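Local coordinates for extracellular haem-binding protein (Streptomyces reticuli, PDB 3FPW) that binds and probably degrades haem outside the cell, and as an oligomer interacts with its cognate two-component sensor kinase, at residues Ile168-Ala173 with Glu180-Ala185; Ser89-Asp94 with Arg118-Ala123; Val124-Pro129 with Ala134-Gln139. One frame throughout, in Å; residues are numbered along the deposited sequence. Where two conformers were deposited one is given.

Interaction 1 (Ile168-Ala173 with Glu180-Ala185); sequences IGVAGA and EQYARA. With PO4 (phosphate ion), chain D.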
ATOM      1  N   ILE A 168     -12.843 -21.680   2.746  1.00 12.95           N
ATOM      2  CA  ILE A 168     -12.280 -22.104   1.475  1.00 13.63           C
ATOM      3  C   ILE A 168     -12.889 -21.214   0.398  1.00 13.59           C
ATOM      4  O   ILE A 168     -14.119 -21.065   0.345  1.00 14.57           O
ATOM      5  CB  ILE A 168     -12.639 -23.560   1.173  1.00 13.72           C
ATOM      6  CG1 ILE A 168     -12.087 -24.461   2.274  1.00 15.58           C
ATOM      7  CG2 ILE A 168     -12.084 -23.944  -0.197  1.00 15.16           C
ATOM      8  CD1 ILE A 168     -12.549 -25.919   2.182  1.00 17.83           C
ATOM      9  N   GLY A 169     -12.033 -20.584  -0.402  1.00 12.64           N
ATOM     10  CA  GLY A 169     -12.479 -19.669  -1.449  1.00 13.29           C
ATOM     11  C   GLY A 169     -11.991 -20.101  -2.818  1.00 12.70           C
ATOM     12  O   GLY A 169     -10.888 -20.586  -2.956  1.00 13.64           O
ATOM     13  N   VAL A 170     -12.848 -19.961  -3.833  1.00 12.90           N
ATOM     14  CA  VAL A 170     -12.522 -20.378  -5.196  1.00 12.31           C
ATOM     15  C   VAL A 170     -12.918 -19.275  -6.117  1.00 11.69           C
ATOM     16  O   VAL A 170     -13.964 -18.635  -5.917  1.00 12.65           O
ATOM     17  CB  VAL A 170     -13.291 -21.654  -5.596  1.00 12.73           C
ATOM     18  CG1 VAL A 170     -13.017 -22.049  -7.072  1.00 12.83           C
ATOM     19  CG2 VAL A 170     -12.873 -22.781  -4.676  1.00 13.63           C
ATOM     20  N   ALA A 171     -12.085 -19.024  -7.105  1.00 12.01           N
ATOM     21  CA  ALA A 171     -12.437 -18.010  -8.099  1.00 12.77           C
ATOM     22  C   ALA A 171     -11.900 -18.409  -9.458  1.00 13.20           C
ATOM     23  O   ALA A 171     -10.945 -19.181  -9.533  1.00 14.01           O
ATOM     24  CB  ALA A 171     -11.851 -16.640  -7.659  1.00 12.70           C
ATOM     25  N   GLY A 172     -12.541 -17.957 -10.538  1.00 14.55           N
ATOM     26  CA  GLY A 172     -12.035 -18.275 -11.877  1.00 15.12           C
ATOM     27  C   GLY A 172     -13.025 -19.023 -12.750  1.00 15.46           C
ATOM     28  O   GLY A 172     -12.831 -19.101 -13.962  1.00 15.98           O
ATOM     29  N   ALA A 173     -14.079 -19.581 -12.148  1.00 16.03           N
ATOM     30  CA  ALA A 173     -15.129 -20.232 -12.936  1.00 17.09           C
ATOM     31  C   ALA A 173     -16.040 -19.172 -13.555  1.00 17.91           C
ATOM     32  O   ALA A 173     -15.984 -17.988 -13.190  1.00 18.64           O
ATOM     33  CB  ALA A 173     -15.951 -21.199 -12.084  1.00 17.43           C
ATOM     34  N   GLU A 180     -18.505 -21.588  -6.031  1.00 16.65           N
ATOM     35  CA  GLU A 180     -18.901 -22.056  -4.710  1.00 16.48           C
ATOM     36  C   GLU A 180     -19.186 -23.557  -4.687  1.00 16.82           C
ATOM     37  O   GLU A 180     -18.974 -24.208  -3.668  1.00 16.92           O
ATOM     38  CB  GLU A 180     -20.061 -21.233  -4.145  1.00 16.13           C
ATOM     39  CG  GLU A 180     -19.998 -21.139  -2.640  1.00 16.19           C
ATOM     40  CD  GLU A 180     -20.991 -20.139  -2.094  1.00 16.87           C
ATOM     41  OE1 GLU A 180     -22.088 -20.562  -1.669  1.00 18.50           O
ATOM     42  OE2 GLU A 180     -20.677 -18.936  -2.114  1.00 16.36           O
ATOM     43  N   GLN A 181     -19.663 -24.103  -5.808  1.00 17.07           N
ATOM     44  CA  GLN A 181     -19.750 -25.558  -5.966  1.00 17.76           C
ATOM     45  C   GLN A 181     -18.392 -26.203  -5.721  1.00 16.88           C
ATOM     46  O   GLN A 181     -18.283 -27.193  -4.998  1.00 17.10           O
ATOM     47  CB  GLN A 181     -20.242 -25.905  -7.373  1.00 18.85           C
ATOM     48  CG  GLN A 181     -20.413 -27.392  -7.685  1.00 22.52           C
ATOM     49  CD  GLN A 181     -21.039 -27.620  -9.067  1.00 26.77           C
ATOM     50  OE1 GLN A 181     -20.377 -28.093  -9.990  1.00 30.76           O
ATOM     51  NE2 GLN A 181     -22.305 -27.256  -9.213  1.00 28.82           N
ATOM     52  N   TYR A 182     -17.348 -25.655  -6.327  1.00 16.47           N
ATOM     53  CA  TYR A 182     -16.029 -26.271  -6.166  1.00 15.70           C
ATOM     54  C   TYR A 182     -15.474 -26.063  -4.755  1.00 15.68           C
ATOM     55  O   TYR A 182     -14.784 -26.939  -4.215  1.00 16.08           O
ATOM     56  CB  TYR A 182     -15.053 -25.725  -7.202  1.00 15.33           C
ATOM     57  CG  TYR A 182     -15.560 -25.895  -8.620  1.00 15.89           C
ATOM     58  CD1 TYR A 182     -16.134 -27.091  -9.026  1.00 17.38           C
ATOM     59  CD2 TYR A 182     -15.429 -24.885  -9.545  1.00 16.42           C
ATOM     60  CE1 TYR A 182     -16.596 -27.260 -10.313  1.00 19.81           C
ATOM     61  CE2 TYR A 182     -15.885 -25.033 -10.833  1.00 18.38           C
ATOM     62  CZ  TYR A 182     -16.466 -26.233 -11.215  1.00 20.69           C
ATOM     63  OH  TYR A 182     -16.926 -26.411 -12.506  1.00 23.41           O
ATOM     64  N   ALA A 183     -15.784 -24.922  -4.147  1.00 15.63           N
ATOM     65  CA  ALA A 183     -15.403 -24.683  -2.751  1.00 15.97           C
ATOM     66  C   ALA A 183     -16.050 -25.738  -1.847  1.00 16.29           C
ATOM     67  O   ALA A 183     -15.404 -26.303  -0.992  1.00 16.22           O
ATOM     68  CB  ALA A 183     -15.805 -23.264  -2.288  1.00 15.54           C
ATOM     69  N   ARG A 184     -17.340 -25.998  -2.055  1.00 17.33           N
ATOM     70  CA  ARG A 184     -18.030 -27.013  -1.282  1.00 18.39           C
ATOM     71  C   ARG A 184     -17.438 -28.398  -1.516  1.00 18.28           C
ATOM     72  O   ARG A 184     -17.416 -29.219  -0.600  1.00 18.80           O
ATOM     73  CB  ARG A 184     -19.525 -27.032  -1.621  1.00 18.53           C
ATOM     74  CG  ARG A 184     -20.309 -25.830  -1.070  1.00 20.58           C
ATOM     75  CD  ARG A 184     -21.814 -26.084  -1.169  1.00 22.45           C
ATOM     76  NE  ARG A 184     -22.239 -26.387  -2.532  1.00 24.78           N
ATOM     77  CZ  ARG A 184     -22.589 -25.459  -3.423  1.00 25.81           C
ATOM     78  NH1 ARG A 184     -22.572 -24.180  -3.094  1.00 25.23           N
ATOM     79  NH2 ARG A 184     -22.979 -25.813  -4.645  1.00 26.23           N
ATOM     80  N   ALA A 185     -16.991 -28.679  -2.738  1.00 18.63           N
ATOM     81  CA  ALA A 185     -16.342 -29.955  -3.038  1.00 19.46           C
ATOM     82  C   ALA A 185     -15.039 -30.115  -2.263  1.00 19.78           C
ATOM     83  O   ALA A 185     -14.691 -31.211  -1.825  1.00 20.10           O
ATOM     84  CB  ALA A 185     -16.081 -30.079  -4.540  1.00 19.93           C
TER
HETATM   85  P   PO4 D 159     -14.366 -14.692  -9.866  1.00 30.06           P
HETATM   86  O1  PO4 D 159     -14.495 -16.190 -10.121  1.00 27.87           O
HETATM   87  O2  PO4 D 159     -15.282 -14.007 -10.849  1.00 32.62           O
HETATM   88  O3  PO4 D 159     -14.896 -14.464  -8.487  1.00 31.20           O
HETATM   89  O4  PO4 D 159     -12.946 -14.087  -9.966  1.00 26.57           O

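Interaction 2 (Ser89-Asp94 with Arg118-Ala123); sequences SVAVVD and RKAFTA. With PO4 (phosphate ion), chain G; PO4 (phosphate ion), chain E; PO4 (phosphate ion), chain D.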
ATOM      1  N   SER A  89      -8.425 -20.575  -9.068  1.00 13.78           N
ATOM      2  CA  SER A  89      -7.515 -20.498  -7.947  1.00 13.71           C
ATOM      3  C   SER A  89      -8.301 -20.834  -6.694  1.00 13.04           C
ATOM      4  O   SER A  89      -9.521 -20.584  -6.617  1.00 13.27           O
ATOM      5  CB  SER A  89      -6.903 -19.086  -7.794  1.00 14.22           C
ATOM      6  OG  SER A  89      -6.085 -18.728  -8.899  1.00 15.41           O
ATOM      7  N   VAL A  90      -7.603 -21.362  -5.692  1.00 13.26           N
ATOM      8  CA  VAL A  90      -8.251 -21.797  -4.460  1.00 13.90           C
ATOM      9  C   VAL A  90      -7.424 -21.297  -3.285  1.00 13.63           C
ATOM     10  O   VAL A  90      -6.190 -21.334  -3.312  1.00 14.66           O
ATOM     11  CB  VAL A  90      -8.389 -23.349  -4.399  1.00 13.52           C
ATOM     12  CG1 VAL A  90      -9.104 -23.780  -3.119  1.00 15.64           C
ATOM     13  CG2 VAL A  90      -9.165 -23.859  -5.604  1.00 12.62           C
ATOM     14  N   ALA A  91      -8.104 -20.803  -2.259  1.00 12.59           N
ATOM     15  CA  ALA A  91      -7.400 -20.392  -1.045  1.00 12.55           C
ATOM     16  C   ALA A  91      -8.067 -20.992   0.159  1.00 12.85           C
ATOM     17  O   ALA A  91      -9.309 -21.061   0.210  1.00 12.53           O
ATOM     18  CB  ALA A  91      -7.392 -18.881  -0.903  1.00 12.40           C
ATOM     19  N   VAL A  92      -7.267 -21.344   1.172  1.00 12.54           N
ATOM     20  CA  VAL A  92      -7.851 -21.681   2.472  1.00 13.00           C
ATOM     21  C   VAL A  92      -7.316 -20.669   3.481  1.00 12.98           C
ATOM     22  O   VAL A  92      -6.102 -20.485   3.593  1.00 13.70           O
ATOM     23  CB  VAL A  92      -7.495 -23.122   2.909  1.00 13.71           C
ATOM     24  CG1 VAL A  92      -8.070 -23.453   4.286  1.00 12.73           C
ATOM     25  CG2 VAL A  92      -7.958 -24.150   1.849  1.00 13.53           C
ATOM     26  N   VAL A  93      -8.227 -19.988   4.171  1.00 12.67           N
ATOM     27  CA  VAL A  93      -7.872 -18.922   5.104  1.00 12.61           C
ATOM     28  C   VAL A  93      -8.371 -19.294   6.512  1.00 12.73           C
ATOM     29  O   VAL A  93      -9.513 -19.707   6.713  1.00 13.21           O
ATOM     30  CB  VAL A  93      -8.471 -17.553   4.640  1.00 12.38           C
ATOM     31  CG1 VAL A  93      -8.237 -16.460   5.692  1.00 11.66           C
ATOM     32  CG2 VAL A  93      -7.886 -17.132   3.278  1.00 12.14           C
ATOM     33  N   ASP A  94      -7.491 -19.183   7.494  1.00 13.08           N
ATOM     34  CA  ASP A  94      -7.835 -19.486   8.879  1.00 13.38           C
ATOM     35  C   ASP A  94      -8.797 -18.433   9.448  1.00 13.58           C
ATOM     36  O   ASP A  94      -8.823 -17.278   9.008  1.00 13.45           O
ATOM     37  CB  ASP A  94      -6.523 -19.471   9.707  1.00 13.38           C
ATOM     38  CG  ASP A  94      -6.668 -20.171  11.053  1.00 13.66           C
ATOM     39  OD1 ASP A  94      -6.280 -21.365  11.135  1.00 16.28           O
ATOM     40  OD2 ASP A  94      -7.200 -19.549  12.005  1.00 15.42           O
ATOM     41  N   ARG A 118      -9.804 -13.485  -0.802  1.00 13.45           N
ATOM     42  CA  ARG A 118     -10.756 -12.608  -0.136  1.00 13.79           C
ATOM     43  C   ARG A 118     -12.074 -13.301   0.143  1.00 13.25           C
ATOM     44  O   ARG A 118     -12.682 -13.052   1.182  1.00 14.25           O
ATOM     45  CB  ARG A 118     -10.955 -11.322  -0.920  1.00 14.60           C
ATOM     46  CG  ARG A 118      -9.692 -10.505  -0.929  1.00 16.55           C
ATOM     47  CD  ARG A 118      -9.907  -9.172  -1.624  1.00 19.64           C
ATOM     48  NE  ARG A 118      -8.781  -8.291  -1.332  1.00 26.17           N
ATOM     49  CZ  ARG A 118      -8.897  -7.085  -0.802  1.00 26.52           C
ATOM     50  NH1 ARG A 118     -10.106  -6.563  -0.549  1.00 28.41           N
ATOM     51  NH2 ARG A 118      -7.800  -6.381  -0.566  1.00 32.66           N
ATOM     52  N   LYS A 119     -12.530 -14.142  -0.788  1.00 12.22           N
ATOM     53  CA  LYS A 119     -13.746 -14.906  -0.526  1.00 11.74           C
ATOM     54  C   LYS A 119     -13.600 -15.807   0.691  1.00 12.06           C
ATOM     55  O   LYS A 119     -14.516 -15.900   1.502  1.00 12.56           O
ATOM     56  CB  LYS A 119     -14.158 -15.765  -1.725  1.00 11.95           C
ATOM     57  CG  LYS A 119     -14.602 -14.928  -2.910  1.00 12.10           C
ATOM     58  CD  LYS A 119     -15.062 -15.847  -4.015  1.00 12.56           C
ATOM     59  CE  LYS A 119     -15.214 -15.131  -5.352  1.00 13.35           C
ATOM     60  NZ  LYS A 119     -15.558 -16.100  -6.459  1.00 14.18           N
ATOM     61  N   ALA A 120     -12.477 -16.508   0.781  1.00 12.11           N
ATOM     62  CA  ALA A 120     -12.226 -17.365   1.932  1.00 12.60           C
ATOM     63  C   ALA A 120     -12.228 -16.566   3.257  1.00 13.13           C
ATOM     64  O   ALA A 120     -12.812 -17.004   4.266  1.00 14.07           O
ATOM     65  CB  ALA A 120     -10.894 -18.118   1.742  1.00 11.89           C
ATOM     66  N   PHE A 121     -11.545 -15.431   3.257  1.00 12.51           N
ATOM     67  CA  PHE A 121     -11.491 -14.573   4.431  1.00 13.00           C
ATOM     68  C   PHE A 121     -12.919 -14.140   4.814  1.00 13.86           C
ATOM     69  O   PHE A 121     -13.281 -14.068   5.985  1.00 14.14           O
ATOM     70  CB  PHE A 121     -10.649 -13.331   4.057  1.00 13.22           C
ATOM     71  CG  PHE A 121     -10.513 -12.314   5.165  1.00 12.19           C
ATOM     72  CD1 PHE A 121     -11.347 -11.192   5.227  1.00 14.95           C
ATOM     73  CD2 PHE A 121      -9.531 -12.465   6.141  1.00 13.83           C
ATOM     74  CE1 PHE A 121     -11.214 -10.249   6.257  1.00 14.44           C
ATOM     75  CE2 PHE A 121      -9.387 -11.509   7.152  1.00 15.88           C
ATOM     76  CZ  PHE A 121     -10.233 -10.421   7.211  1.00 15.09           C
ATOM     77  N   THR A 122     -13.739 -13.839   3.812  1.00 14.04           N
ATOM     78  CA  THR A 122     -15.069 -13.303   4.075  1.00 13.70           C
ATOM     79  C   THR A 122     -15.968 -14.376   4.664  1.00 13.71           C
ATOM     80  O   THR A 122     -16.709 -14.139   5.640  1.00 14.76           O
ATOM     81  CB  THR A 122     -15.657 -12.717   2.800  1.00 13.03           C
ATOM     82  OG1 THR A 122     -14.766 -11.689   2.350  1.00 13.98           O
ATOM     83  CG2 THR A 122     -17.026 -12.120   3.061  1.00 14.89           C
ATOM     84  N   ALA A 123     -15.893 -15.571   4.082  1.00 14.11           N
ATOM     85  CA  ALA A 123     -16.674 -16.695   4.582  1.00 14.19           C
ATOM     86  C   ALA A 123     -16.341 -17.051   6.038  1.00 14.17           C
ATOM     87  O   ALA A 123     -17.252 -17.329   6.846  1.00 15.03           O
ATOM     88  CB  ALA A 123     -16.471 -17.913   3.696  1.00 13.90           C
TER
HETATM   89  P   PO4 G 162      -8.424  -3.712   1.266  1.00 51.18           P
HETATM   90  O1  PO4 G 162      -9.823  -4.276   1.128  1.00 49.55           O
HETATM   91  O2  PO4 G 162      -7.846  -3.409  -0.099  1.00 51.14           O
HETATM   92  O3  PO4 G 162      -8.501  -2.444   2.087  1.00 51.47           O
HETATM   93  O4  PO4 G 162      -7.530  -4.710   1.969  1.00 51.47           O
HETATM   94  P   PO4 E 160      -5.728 -10.074  -0.128  1.00 65.27           P
HETATM   95  O1  PO4 E 160      -5.820 -11.577   0.011  1.00 62.68           O
HETATM   96  O2  PO4 E 160      -6.148  -9.636  -1.521  1.00 62.16           O
HETATM   97  O3  PO4 E 160      -6.638  -9.416   0.888  1.00 62.11           O
HETATM   98  O4  PO4 E 160      -4.293  -9.658   0.125  1.00 63.08           O
HETATM   99  P   PO4 D 159     -14.366 -14.692  -9.866  1.00 30.06           P
HETATM  100  O1  PO4 D 159     -14.495 -16.190 -10.121  1.00 27.87           O
HETATM  101  O2  PO4 D 159     -15.282 -14.007 -10.849  1.00 32.62           O
HETATM  102  O3  PO4 D 159     -14.896 -14.464  -8.487  1.00 31.20           O
HETATM  103  O4  PO4 D 159     -12.946 -14.087  -9.966  1.00 26.57           O

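Interaction 3 (Val124-Pro129 with Ala134-Gln139); sequences VSWNAP and AKRLAQ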
ATOM      1  N   VAL A 124     -15.056 -17.056   6.392  1.00 14.13           N
ATOM      2  CA  VAL A 124     -14.668 -17.446   7.742  1.00 14.52           C
ATOM      3  C   VAL A 124     -14.956 -16.335   8.746  1.00 14.67           C
ATOM      4  O   VAL A 124     -15.191 -16.600   9.915  1.00 16.04           O
ATOM      5  CB  VAL A 124     -13.197 -17.929   7.859  1.00 14.05           C
ATOM      6  CG1 VAL A 124     -12.248 -16.764   7.832  1.00 14.15           C
ATOM      7  CG2 VAL A 124     -13.015 -18.735   9.169  1.00 14.23           C
ATOM      8  N   SER A 125     -14.964 -15.090   8.276  1.00 15.79           N
ATOM      9  CA  SER A 125     -15.274 -13.953   9.139  1.00 15.93           C
ATOM     10  C   SER A 125     -16.716 -13.953   9.628  1.00 16.93           C
ATOM     11  O   SER A 125     -16.971 -13.592  10.783  1.00 16.97           O
ATOM     12  CB  SER A 125     -14.986 -12.637   8.429  1.00 15.60           C
ATOM     13  OG  SER A 125     -13.590 -12.440   8.288  1.00 16.46           O
ATOM     14  N   TRP A 126     -17.646 -14.332   8.755  1.00 17.60           N
ATOM     15  CA  TRP A 126     -19.072 -14.353   9.117  1.00 17.33           C
ATOM     16  C   TRP A 126     -19.633 -15.761   9.280  1.00 17.49           C
ATOM     17  O   TRP A 126     -20.817 -15.930   9.595  1.00 17.53           O
ATOM     18  CB  TRP A 126     -19.918 -13.524   8.123  1.00 18.58           C
ATOM     19  CG  TRP A 126     -19.822 -12.048   8.382  1.00 18.52           C
ATOM     20  CD1 TRP A 126     -20.583 -11.313   9.256  1.00 21.52           C
ATOM     21  CD2 TRP A 126     -18.912 -11.125   7.775  1.00 18.72           C
ATOM     22  NE1 TRP A 126     -20.199  -9.996   9.231  1.00 22.48           N
ATOM     23  CE2 TRP A 126     -19.170  -9.853   8.335  1.00 19.95           C
ATOM     24  CE3 TRP A 126     -17.898 -11.248   6.822  1.00 17.46           C
ATOM     25  CZ2 TRP A 126     -18.465  -8.706   7.951  1.00 18.90           C
ATOM     26  CZ3 TRP A 126     -17.188 -10.099   6.446  1.00 16.54           C
ATOM     27  CH2 TRP A 126     -17.475  -8.853   7.020  1.00 16.89           C
ATOM     28  N   ASN A 127     -18.782 -16.777   9.118  1.00 17.23           N
ATOM     29  CA  ASN A 127     -19.226 -18.158   9.223  1.00 17.49           C
ATOM     30  C   ASN A 127     -20.438 -18.433   8.334  1.00 17.63           C
ATOM     31  O   ASN A 127     -21.444 -19.024   8.769  1.00 17.97           O
ATOM     32  CB  ASN A 127     -19.513 -18.544  10.674  1.00 18.04           C
ATOM     33  CG  ASN A 127     -19.716 -20.020  10.835  1.00 17.82           C
ATOM     34  OD1 ASN A 127     -19.209 -20.814  10.039  1.00 17.82           O
ATOM     35  ND2 ASN A 127     -20.443 -20.415  11.889  1.00 20.73           N
ATOM     36  N   ALA A 128     -20.324 -18.034   7.079  1.00 16.80           N
ATOM     37  CA  ALA A 128     -21.442 -18.155   6.134  1.00 16.71           C
ATOM     38  C   ALA A 128     -20.880 -18.203   4.729  1.00 16.49           C
ATOM     39  O   ALA A 128     -19.852 -17.580   4.459  1.00 16.47           O
ATOM     40  CB  ALA A 128     -22.385 -16.949   6.273  1.00 16.87           C
ATOM     41  N   PRO A 129     -21.570 -18.890   3.812  1.00 16.64           N
ATOM     42  CA  PRO A 129     -21.157 -18.902   2.402  1.00 16.95           C
ATOM     43  C   PRO A 129     -21.235 -17.490   1.823  1.00 16.63           C
ATOM     44  O   PRO A 129     -22.138 -16.735   2.181  1.00 17.26           O
ATOM     45  CB  PRO A 129     -22.201 -19.801   1.731  1.00 17.12           C
ATOM     46  CG  PRO A 129     -22.913 -20.519   2.835  1.00 18.30           C
ATOM     47  CD  PRO A 129     -22.822 -19.638   4.043  1.00 16.28           C
ATOM     48  N   ALA A 134     -23.570 -12.063   0.221  1.00 19.97           N
ATOM     49  CA  ALA A 134     -23.770 -11.074  -0.828  1.00 19.98           C
ATOM     50  C   ALA A 134     -25.186 -10.526  -0.752  1.00 20.67           C
ATOM     51  O   ALA A 134     -25.423  -9.344  -1.010  1.00 20.38           O
ATOM     52  CB  ALA A 134     -23.500 -11.681  -2.197  1.00 20.31           C
ATOM     53  N   LYS A 135     -26.113 -11.385  -0.351  1.00 21.62           N
ATOM     54  CA  LYS A 135     -27.521 -11.012  -0.279  1.00 22.95           C
ATOM     55  C   LYS A 135     -27.806 -10.079   0.895  1.00 23.17           C
ATOM     56  O   LYS A 135     -28.788  -9.315   0.885  1.00 23.31           O
ATOM     57  CB  LYS A 135     -28.383 -12.268  -0.245  1.00 23.59           C
ATOM     58  CG  LYS A 135     -28.194 -13.112  -1.488  1.00 26.24           C
ATOM     59  CD  LYS A 135     -28.985 -14.414  -1.421  1.00 30.54           C
ATOM     60  CE  LYS A 135     -28.451 -15.436  -2.417  1.00 33.68           C
ATOM     61  NZ  LYS A 135     -28.614 -15.045  -3.843  1.00 37.05           N
ATOM     62  N   ARG A 136     -26.920 -10.101   1.887  1.00 23.10           N
ATOM     63  CA  ARG A 136     -27.034  -9.200   3.031  1.00 23.64           C
ATOM     64  C   ARG A 136     -26.789  -7.752   2.652  1.00 23.44           C
ATOM     65  O   ARG A 136     -27.175  -6.839   3.384  1.00 23.09           O
ATOM     66  CB  ARG A 136     -26.056  -9.591   4.135  1.00 24.64           C
ATOM     67  CG  ARG A 136     -26.382 -10.907   4.785  1.00 26.91           C
ATOM     68  CD  ARG A 136     -25.431 -11.175   5.929  1.00 29.73           C
ATOM     69  NE  ARG A 136     -25.577 -12.535   6.432  1.00 33.08           N
ATOM     70  CZ  ARG A 136     -24.925 -13.008   7.490  1.00 31.99           C
ATOM     71  NH1 ARG A 136     -24.078 -12.230   8.147  1.00 34.21           N
ATOM     72  NH2 ARG A 136     -25.106 -14.265   7.878  1.00 34.72           N
ATOM     73  N   LEU A 137     -26.124  -7.542   1.521  1.00 22.86           N
ATOM     74  CA  LEU A 137     -25.836  -6.197   1.050  1.00 23.20           C
ATOM     75  C   LEU A 137     -27.103  -5.402   0.712  1.00 24.08           C
ATOM     76  O   LEU A 137     -27.080  -4.170   0.646  1.00 24.38           O
ATOM     77  CB  LEU A 137     -24.907  -6.263  -0.156  1.00 22.91           C
ATOM     78  CG  LEU A 137     -23.522  -6.820   0.149  1.00 22.69           C
ATOM     79  CD1 LEU A 137     -22.677  -6.869  -1.107  1.00 22.69           C
ATOM     80  CD2 LEU A 137     -22.824  -6.000   1.233  1.00 22.56           C
ATOM     81  N   ALA A 138     -28.214  -6.110   0.531  1.00 24.68           N
ATOM     82  CA  ALA A 138     -29.479  -5.443   0.265  1.00 25.75           C
ATOM     83  C   ALA A 138     -29.909  -4.565   1.442  1.00 25.90           C
ATOM     84  O   ALA A 138     -30.404  -3.462   1.241  1.00 27.68           O
ATOM     85  CB  ALA A 138     -30.566  -6.464  -0.073  1.00 25.78           C
ATOM     86  N   GLN A 139     -29.690  -5.045   2.665  0.50 26.15           N
ATOM     87  CA  GLN A 139     -30.094  -4.307   3.864  0.50 25.82           C
ATOM     88  C   GLN A 139     -28.918  -3.694   4.647  0.50 25.40           C
ATOM     89  O   GLN A 139     -29.123  -2.869   5.535  0.50 25.38           O
ATOM     90  CB  GLN A 139     -30.957  -5.180   4.778  0.50 26.39           C
ATOM     91  CG  GLN A 139     -30.193  -6.242   5.554  0.50 27.85           C
ATOM     92  CD  GLN A 139     -30.906  -7.592   5.578  0.50 24.55           C
ATOM     93  OE1 GLN A 139     -32.112  -7.674   5.829  0.50 32.41           O
ATOM     94  NE2 GLN A 139     -30.159  -8.657   5.317  0.50 31.08           N
TER
HETATM   95  O   HOH W   1     -22.842 -14.136  10.133  1.00 32.28           O

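Interaction 1 (Ile168-Ala173 with Glu180-Ala185)
Val170 of the strand lies against Ala183 and Tyr182 of helix 176-187, which runs back across the sheet roughly antiparallel to it; the axes of 168-171 and 180-185 approach to 7.2 Å at 143°. The small Ala183 lets the pair come this near: Val170 CA and Ala183 CA are separated by 5.7 Å. From CB the valine forks. CG2, set beside its own backbone N, presses on the helix backbone, 3.7 Å from Ala183 N and 3.8 Å from Ala183 CB. CG1, held anti to that N (chi1 176°), goes to the preceding helix residue, at the edge of the Tyr182 ring, with Tyr182 CB 4.2 Å away. The same ring edge takes Ala173, whose CB stops 4.0 Å from Tyr182 CE2. Two residues before the valine, Ile168 O meets Ala183 CB at 3.8 Å. Beyond this packing the Tyr182 hydroxyl is hydrogen-bonded to Asp84 and Arg86. Just past the strand, on the side away from the helix, Gly172 N donates a nearly straight bond of 2.7 Å to O1 of phosphate D, the N-H...O angle being 166°; Lys119 binds the same ion. No hydrogen bond passes directly between strand and helix. The join is apolar, a helix packed through small and branched residues on one face of the antiparallel sheet of this GAF-clan alpha/beta domain, with the tyrosine's polar end kept for partners beyond.

Interaction 2 (Ser89-Asp94 with Arg118-Ala123)
Ala91 and Val93 of strand 89-94 meet the 118-123 part of helix 112-126 where the two run in roughly the same direction, the axes of these short segments inclined at 35° and 7.2 Å apart at closest approach. The backbones come nearest at Val93 and Ala120, with 5.6 Å between their CA atoms. Here the small Ala120 CB points at the sheet and is the shared target: Val93 CG2 lies 3.5 Å from it, and Ala91 O approaches the same methyl from two residues earlier on the strand. The other valine branch, CG1, is anti to the backbone N (chi1 174°), which carries it toward the next helical residue, at the edge of the Phe121 ring and 4.2 Å from Phe121 CD2. Phe121 also packs on Pro110 of a second subunit.

Turned away from the strand, Arg118 has its chain extended from CG to NE and offers the rim of its guanidinium to two phosphates. NE gives a 3.0 Å bond to O2 of phosphate E, while NH1 and NH2 bind O1 and O2 of phosphate G, the NH1 bond being 2.9 Å long. A leucine in its place would probably leave both ions without these charged donors. Lys119 reaches a third phosphate, D, with NZ 2.7 Å from O3, and is also paired with Asp179 and hydrogen-bonded to Val170 O of the neighbouring strand. Within the helix, Arg118 O accepts from both Thr122 N and Thr122 OG1, which come from opposite faces of its carbonyl plane. The chemistry is thus threefold: apolar packing onto strand 89-94, Lys119 bridging Asp179, Val170 O and phosphate D, and Arg118 turned out to phosphates E and G, anions that probably came from the crystallisation liquor.

Interaction 3 (Val124-Pro129 with Ala134-Gln139)
Arg136 meets Trp126 and Ala128 in a small, partly buried, water-bridged contact at the turn where helix 112-126 gives way to helix 130-135. The two segments together bury just 107 Å², and much of the join is made by one long side chain. Arg136 leaves its backbone with CG anti to the carbonyl carbon (chi1 -68°), and the extended chain from CG to NE carries the guanidinium back to the end of the first helix. There the two terminal nitrogens part company. NH1 stands 3.8 Å from Trp126 CD1, with the guanidinium plane turned 83° from that of the indole, while NH2 lies 4.1 Å from Ala128 CB.

The polar link runs through one water. It donates to Trp126 O at 2.8 Å and accepts from Arg136 NH1 at 3.0 Å, lying in the plane of the guanidinium at its edge. In this way the carbonyl of Trp126 is tied to the arginine although no direct hydrogen bond joins the segments. The chain turns sharply here, Asn127 ending the helix with positive phi (52°); with the probable bond from Ala128 N back to Ala123 O, this is consistent with a Schellman motif. Ala128 then turns its CB to the arginine, and Pro129 takes the N-cap position of the next helix.

Around this turn, Trp126 rests on Leu133 of helix 130-135, its ring meets that of Phe151, and Gln111 of a second subunit packs on it. Asn127 touches Pro157 and Thr159 of strand 155-160, placing the turn beside an outer strand of the sheet, while Leu137 packs on Thr142 of a third subunit.

Overall arrangement
Interactions 1 and 2 belong to the core: each packs a helix on the antiparallel sheet, on neighbouring strands 163-171 and 89-94, and together they show the sheet sandwiched between helices 176-187 and 112-126. The strands are joined by probable hydrogen bonds such as Gly169 N to Ala91 O, and phosphate D touches both contacts. Interaction 3 shares helix 112-126 with interaction 2 but lies farther out, at the helix end, which the probable Ala128 N to Ala123 O bond closes. The chemistry follows the place: mostly methyl groups inside, with Lys119 the buried charge, and a water-bridged arginine at the turn. Interactions 2 and 3 also adjoin other subunits, whereas interaction 1 touches none.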